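Local coordinates for protein type I polyketide synthase PikAII (Streptomyces venezuelae, PDB 3QP9) that probably epimerizes the alpha-substituent of beta-ketoacyl polyketide intermediates on the acyl carrier protein, as a C2-type ketoreductase that does not reduce the keto group, at residues 123-128 against 369-374. Residues are numbered along the deposited sequence; the frame is centred on the assembly and turned at random.
Sequences GHPAPF and VVTAKA
P127 reaches the helix chiefly with CG of its ring, which sits against two side chains one turn apart. CG is 3.8 Å from CB of A374 and 4.0 Å from CG1 of V370; ring atom CD also comes near V370 CG1. The P127 ring and the V370 side chain run past each other in opposite directions. V370 CG1 stands anti to its backbone N (chi1 167°), which sends that methyl to the loop. There it also meets the F128 backbone, 3.9 Å from F128 N. The other V370 methyl, CG2, lies at the edge of the F128 ring, near the ring plane. A367, one turn earlier on the helix, also touches F128. F421 of helix 413-426 packs on both P127 and A374 and helps bury this end.

Segment 123-128 is part of the loop between strand 109-112 and helix 130-144. Modular ketoreductases have two Rossmann-like halves. The contact joins the N-terminal structural subdomain to the catalytic subdomain, where helix 363-386 lies. A cis peptide bond precedes P127 and turns the loop sharply.

At the more open end, P125 crosses T371 at about a right angle. Its CG lies 3.7 Å from T371 CG2. The T371 torsion (chi1 -57°) sets CG2 anti to the backbone N, where it meets this ring, and leaves OG1 by A367 O, with which it hydrogen-bonds within the helix. The two segments share no direct hydrogen bond; a water bridges them. It donates to P125 O at 2.6 Å and to T371 OG1 at 3.1 Å, and accepts from F128 N at 3.0 Å. A126 O is held by a hydrogen bond with T375 OG1.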
# COMPACT_ATOMS: atom_id res chain seq x y z
N GLY A 123 -14.06 -15.82 5.14
CA GLY A 123 -13.15 -16.19 6.22
C GLY A 123 -12.50 -15.01 6.95
O GLY A 123 -11.72 -15.24 7.85
N HIS A 124 -12.81 -13.77 6.56
CA HIS A 124 -11.86 -12.66 6.86
C HIS A 124 -12.51 -11.28 7.00
O HIS A 124 -13.45 -11.00 6.30
CB HIS A 124 -10.75 -12.63 5.81
CG HIS A 124 -9.90 -13.88 5.78
ND1 HIS A 124 -10.01 -14.82 4.77
CD2 HIS A 124 -8.91 -14.31 6.59
CE1 HIS A 124 -9.14 -15.80 4.99
NE2 HIS A 124 -8.46 -15.51 6.08
N PRO A 125 -12.02 -10.45 7.95
CA PRO A 125 -12.63 -9.11 8.15
C PRO A 125 -12.23 -8.13 7.02
O PRO A 125 -11.33 -8.45 6.24
CB PRO A 125 -12.06 -8.66 9.51
CG PRO A 125 -10.78 -9.36 9.67
CD PRO A 125 -10.96 -10.74 8.92
N ALA A 126 -12.89 -6.97 6.93
CA ALA A 126 -12.42 -5.92 6.04
C ALA A 126 -11.01 -5.44 6.55
O ALA A 126 -10.73 -5.48 7.78
CB ALA A 126 -13.44 -4.79 6.00
N PRO A 127 -10.14 -4.94 5.64
CA PRO A 127 -10.47 -4.46 4.27
C PRO A 127 -10.17 -5.51 3.22
O PRO A 127 -10.47 -5.31 2.05
CB PRO A 127 -9.49 -3.25 4.08
CG PRO A 127 -8.27 -3.59 4.91
CD PRO A 127 -8.76 -4.53 6.05
N PHE A 128 -9.59 -6.64 3.63
CA PHE A 128 -9.41 -7.75 2.65
C PHE A 128 -10.73 -7.99 1.92
O PHE A 128 -11.79 -8.04 2.57
CB PHE A 128 -8.96 -9.03 3.34
CG PHE A 128 -8.71 -10.17 2.38
CD1 PHE A 128 -7.48 -10.29 1.74
CD2 PHE A 128 -9.69 -11.11 2.13
CE1 PHE A 128 -7.22 -11.34 0.85
CE2 PHE A 128 -9.43 -12.16 1.24
CZ PHE A 128 -8.19 -12.25 0.58
N VAL A 369 -2.39 -11.31 6.63
CA VAL A 369 -1.33 -10.34 6.77
C VAL A 369 -1.98 -8.98 6.57
O VAL A 369 -1.59 -8.01 7.25
CB VAL A 369 -0.13 -10.57 5.78
CG1 VAL A 369 0.76 -9.32 5.67
CG2 VAL A 369 0.72 -11.84 6.12
N VAL A 370 -2.97 -8.90 5.68
CA VAL A 370 -3.70 -7.63 5.47
C VAL A 370 -4.40 -7.21 6.79
O VAL A 370 -4.42 -6.02 7.21
CB VAL A 370 -4.72 -7.78 4.30
CG1 VAL A 370 -5.73 -6.56 4.27
CG2 VAL A 370 -3.95 -8.03 2.93
N THR A 371 -4.94 -8.21 7.49
CA THR A 371 -5.68 -7.97 8.74
C THR A 371 -4.71 -7.39 9.78
O THR A 371 -4.98 -6.35 10.35
CB THR A 371 -6.45 -9.22 9.24
OG1 THR A 371 -7.34 -9.66 8.20
CG2 THR A 371 -7.25 -8.85 10.54
N ALA A 372 -3.56 -8.03 9.97
CA ALA A 372 -2.59 -7.54 10.95
C ALA A 372 -2.09 -6.13 10.68
O ALA A 372 -1.70 -5.43 11.64
CB ALA A 372 -1.42 -8.50 11.04
N LYS A 373 -2.03 -5.72 9.40
CA LYS A 373 -1.44 -4.42 9.06
C LYS A 373 -2.48 -3.32 8.91
O LYS A 373 -2.25 -2.13 9.24
CB LYS A 373 -0.54 -4.46 7.81
CG LYS A 373 0.82 -5.14 7.92
CD LYS A 373 1.64 -4.82 9.17
CE LYS A 373 2.75 -3.84 8.93
NZ LYS A 373 3.65 -3.75 10.11
N ALA A 374 -3.65 -3.70 8.48
CA ALA A 374 -4.66 -2.71 8.08
C ALA A 374 -6.01 -2.66 8.80
O ALA A 374 -6.67 -1.62 8.76
CB ALA A 374 -4.92 -2.85 6.57
O HOH W 1 -8.81 -7.71 6.37